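Local coordinates for protein dimethyladenosine transferase, putative (Plasmodium falciparum, PDB 2H1R) that probably dimethylates adenine bases of ribosomal RNA at N6 with S-adenosyl-L-methionine as methyl donor, this chain being a piece that holds the methyltransferase domain, at residues F167-K172 / I195-S200. Sequence-based numbering, arbitrary orientation. Where two conformers were deposited one is given.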
ATOM      1  N   PHE A 167      -1.062  -4.116   5.839  1.00 23.77           N
ATOM      2  CA  PHE A 167      -2.076  -3.106   6.058  1.00 25.58           C
ATOM      3  C   PHE A 167      -3.489  -3.447   5.570  1.00 25.66           C
ATOM      4  O   PHE A 167      -4.479  -2.919   6.111  1.00 25.73           O
ATOM      5  CB  PHE A 167      -1.541  -1.744   5.634  1.00 27.54           C
ATOM      6  CG  PHE A 167      -0.372  -1.294   6.495  1.00 29.91           C
ATOM      7  CD1 PHE A 167      -0.589  -0.825   7.801  1.00 28.07           C
ATOM      8  CD2 PHE A 167       0.950  -1.456   6.040  1.00 31.02           C
ATOM      9  CE1 PHE A 167       0.480  -0.460   8.624  1.00 31.95           C
ATOM     10  CE2 PHE A 167       2.054  -1.094   6.865  1.00 32.42           C
ATOM     11  CZ  PHE A 167       1.822  -0.589   8.143  1.00 32.53           C
ATOM     12  N   CYS A 168      -3.581  -4.353   4.596  0.50 25.14           N
ATOM     13  CA  CYS A 168      -4.851  -4.678   3.965  0.50 26.10           C
ATOM     14  C   CYS A 168      -5.028  -6.169   3.651  0.50 26.05           C
ATOM     15  O   CYS A 168      -4.090  -6.959   3.738  0.50 26.34           O
ATOM     16  CB  CYS A 168      -5.009  -3.860   2.675  0.50 25.91           C
ATOM     17  SG  CYS A 168      -4.690  -2.079   2.817  0.50 26.84           S
ATOM     18  N   LYS A 169      -6.257  -6.543   3.327  1.00 26.53           N
ATOM     19  CA  LYS A 169      -6.528  -7.748   2.560  1.00 27.02           C
ATOM     20  C   LYS A 169      -6.639  -7.238   1.128  1.00 27.71           C
ATOM     21  O   LYS A 169      -7.427  -6.310   0.836  1.00 26.91           O
ATOM     22  CB  LYS A 169      -7.826  -8.413   3.002  1.00 28.11           C
ATOM     23  CG  LYS A 169      -7.905  -8.623   4.522  1.00 30.11           C
ATOM     24  CD  LYS A 169      -9.226  -9.254   4.932  1.00 37.38           C
ATOM     25  CE  LYS A 169     -10.328  -8.191   5.085  1.00 39.03           C
ATOM     26  NZ  LYS A 169     -11.670  -8.767   4.829  1.00 40.03           N
ATOM     27  N   VAL A 170      -5.833  -7.836   0.256  1.00 28.28           N
ATOM     28  CA  VAL A 170      -5.756  -7.486  -1.153  1.00 28.99           C
ATOM     29  C   VAL A 170      -6.321  -8.628  -1.990  1.00 29.13           C
ATOM     30  O   VAL A 170      -5.874  -9.775  -1.860  1.00 27.85           O
ATOM     31  CB  VAL A 170      -4.310  -7.270  -1.593  1.00 29.62           C
ATOM     32  CG1 VAL A 170      -4.252  -6.582  -2.983  1.00 28.49           C
ATOM     33  CG2 VAL A 170      -3.584  -6.452  -0.554  1.00 31.73           C
ATOM     34  N   THR A 171      -7.302  -8.313  -2.835  1.00 28.29           N
ATOM     35  CA  THR A 171      -7.851  -9.305  -3.748  1.00 29.16           C
ATOM     36  C   THR A 171      -7.948  -8.761  -5.169  1.00 28.47           C
ATOM     37  O   THR A 171      -8.077  -7.562  -5.362  1.00 27.27           O
ATOM     38  CB  THR A 171      -9.238  -9.783  -3.303  1.00 29.02           C
ATOM     39  OG1 THR A 171     -10.064  -8.649  -3.084  1.00 30.66           O
ATOM     40  CG2 THR A 171      -9.169 -10.640  -2.020  1.00 30.91           C
ATOM     41  N   LYS A 172      -7.882  -9.662  -6.156  1.00 28.26           N
ATOM     42  CA  LYS A 172      -8.042  -9.303  -7.545  1.00 27.89           C
ATOM     43  C   LYS A 172      -9.532  -9.222  -7.872  1.00 27.90           C
ATOM     44  O   LYS A 172     -10.301 -10.145  -7.574  1.00 28.34           O
ATOM     45  CB  LYS A 172      -7.373 -10.332  -8.439  1.00 28.98           C
ATOM     46  CG  LYS A 172      -7.600 -10.099  -9.915  1.00 31.53           C
ATOM     47  CD  LYS A 172      -7.225 -11.352 -10.704  1.00 37.61           C
ATOM     48  CE  LYS A 172      -6.322 -10.972 -11.836  1.00 40.90           C
ATOM     49  NZ  LYS A 172      -5.075 -10.370 -11.264  1.00 43.78           N
ATOM     50  N   ILE A 195      -8.961  -3.936   1.494  1.00 24.38           N
ATOM     51  CA  ILE A 195      -9.682  -3.696   2.733  1.00 25.88           C
ATOM     52  C   ILE A 195      -8.706  -3.582   3.919  1.00 26.11           C
ATOM     53  O   ILE A 195      -8.199  -4.591   4.378  1.00 26.22           O
ATOM     54  CB  ILE A 195     -10.657  -4.839   3.063  1.00 26.05           C
ATOM     55  CG1 ILE A 195     -11.474  -5.301   1.834  1.00 25.13           C
ATOM     56  CG2 ILE A 195     -11.496  -4.433   4.267  1.00 26.65           C
ATOM     57  CD1 ILE A 195     -12.554  -4.372   1.417  1.00 30.29           C
ATOM     58  N   PRO A 196      -8.482  -2.357   4.429  1.00 27.15           N
ATOM     59  CA  PRO A 196      -7.588  -2.040   5.541  1.00 27.48           C
ATOM     60  C   PRO A 196      -7.883  -2.847   6.786  1.00 28.27           C
ATOM     61  O   PRO A 196      -9.058  -3.031   7.139  1.00 27.86           O
ATOM     62  CB  PRO A 196      -7.857  -0.555   5.786  1.00 28.42           C
ATOM     63  CG  PRO A 196      -8.263  -0.039   4.467  1.00 26.25           C
ATOM     64  CD  PRO A 196      -9.120  -1.137   3.892  1.00 27.26           C
ATOM     65  N   LYS A 197      -6.827  -3.347   7.430  1.00 28.66           N
ATOM     66  CA  LYS A 197      -6.951  -4.086   8.687  1.00 29.55           C
ATOM     67  C   LYS A 197      -6.623  -3.124   9.829  1.00 30.63           C
ATOM     68  O   LYS A 197      -5.463  -2.716   9.991  1.00 30.96           O
ATOM     69  CB  LYS A 197      -5.977  -5.273   8.719  1.00 29.73           C
ATOM     70  CG  LYS A 197      -6.218  -6.301   7.612  1.00 31.19           C
ATOM     71  CD  LYS A 197      -5.406  -7.544   7.843  1.00 35.64           C
ATOM     72  CE  LYS A 197      -4.070  -7.456   7.144  1.00 32.54           C
ATOM     73  NZ  LYS A 197      -3.097  -8.542   7.583  1.00 33.88           N
ATOM     74  N   GLU A 198      -7.614  -2.800  10.657  1.00 30.15           N
ATOM     75  CA  GLU A 198      -7.420  -1.768  11.688  1.00 30.64           C
ATOM     76  C   GLU A 198      -6.175  -1.936  12.568  1.00 29.77           C
ATOM     77  O   GLU A 198      -5.435  -0.962  12.820  1.00 29.55           O
ATOM     78  CB  GLU A 198      -8.650  -1.647  12.604  1.00 30.76           C
ATOM     79  CG  GLU A 198      -8.598  -0.359  13.447  1.00 31.61           C
ATOM     80  N   SER A 199      -5.973  -3.150  13.067  1.00 30.29           N
ATOM     81  CA  SER A 199      -4.956  -3.389  14.126  1.00 32.12           C
ATOM     82  C   SER A 199      -3.520  -3.307  13.618  1.00 31.93           C
ATOM     83  O   SER A 199      -2.568  -3.187  14.388  1.00 32.60           O
ATOM     84  CB  SER A 199      -5.193  -4.736  14.786  1.00 32.33           C
ATOM     85  OG  SER A 199      -4.934  -5.766  13.838  1.00 35.26           O
ATOM     86  N   SER A 200      -3.367  -3.354  12.310  1.00 30.89           N
ATOM     87  CA  SER A 200      -2.060  -3.275  11.720  1.00 30.51           C
ATOM     88  C   SER A 200      -1.513  -1.859  11.812  1.00 30.05           C
ATOM     89  O   SER A 200      -0.294  -1.641  11.780  1.00 29.45           O
ATOM     90  CB  SER A 200      -2.120  -3.753  10.276  1.00 29.94           C
ATOM     91  OG  SER A 200      -2.059  -5.173  10.269  1.00 29.59           O
TER
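The phenyl ring of Phe167 is met obliquely by Ser200, whose carbonyl O lies 3.5 Å from ring atom CE1 while its CB approaches CD1; the ring also meets that of Phe201, the two planes at about 60°. The puckered Pro196 ring lies beside Cys168 SG, with Phe133 as a further neighbour. These contacts lie where the antiparallel pair of strands 168-176 and 189-196 ends, the pair at one edge of the seven-stranded sheet in this class I, Rossmann-like methyltransferase fold (order 3-2-1-4-5-7-6), in which strand 189-196 alone runs against the rest.

Cys168 and Pro196 form a non-hydrogen-bonded pair, in which proline's missing N-H costs no bond between these strands. Next to it, Lys169 and Ile195 are a hydrogen-bonded pair: Ile195 N reaches Lys169 O at 2.9 Å in the carbonyl plane, whereas Lys169 N approaches Ile195 O from above its plane. Beyond the proline, Lys197 N donates to Phe167 O at 2.7 Å in a nearly straight bond (170°), carrying the ladder to the end of helix 159-167. Pro196 CA adds a CH···O contact to the same oxygen.

On the face opposite Cys168 and Pro196, the Lys169 chain bends at chi3 (-84°) and lays CE against CB and CG2 of Ile195. The Lys197 side chain reaches across the start of strand 168-176, its CE 3.4 Å from Cys168 O, and sends NZ to Lys165 O near the helix end, with a weak, long ion pair to Glu279. The 3-10 turn that follows is tied to the same helix end: Ser200 OG hydrogen-bonds to Leu166 O, and Ser200 N closes the turn on Lys197 O at 3.2 Å.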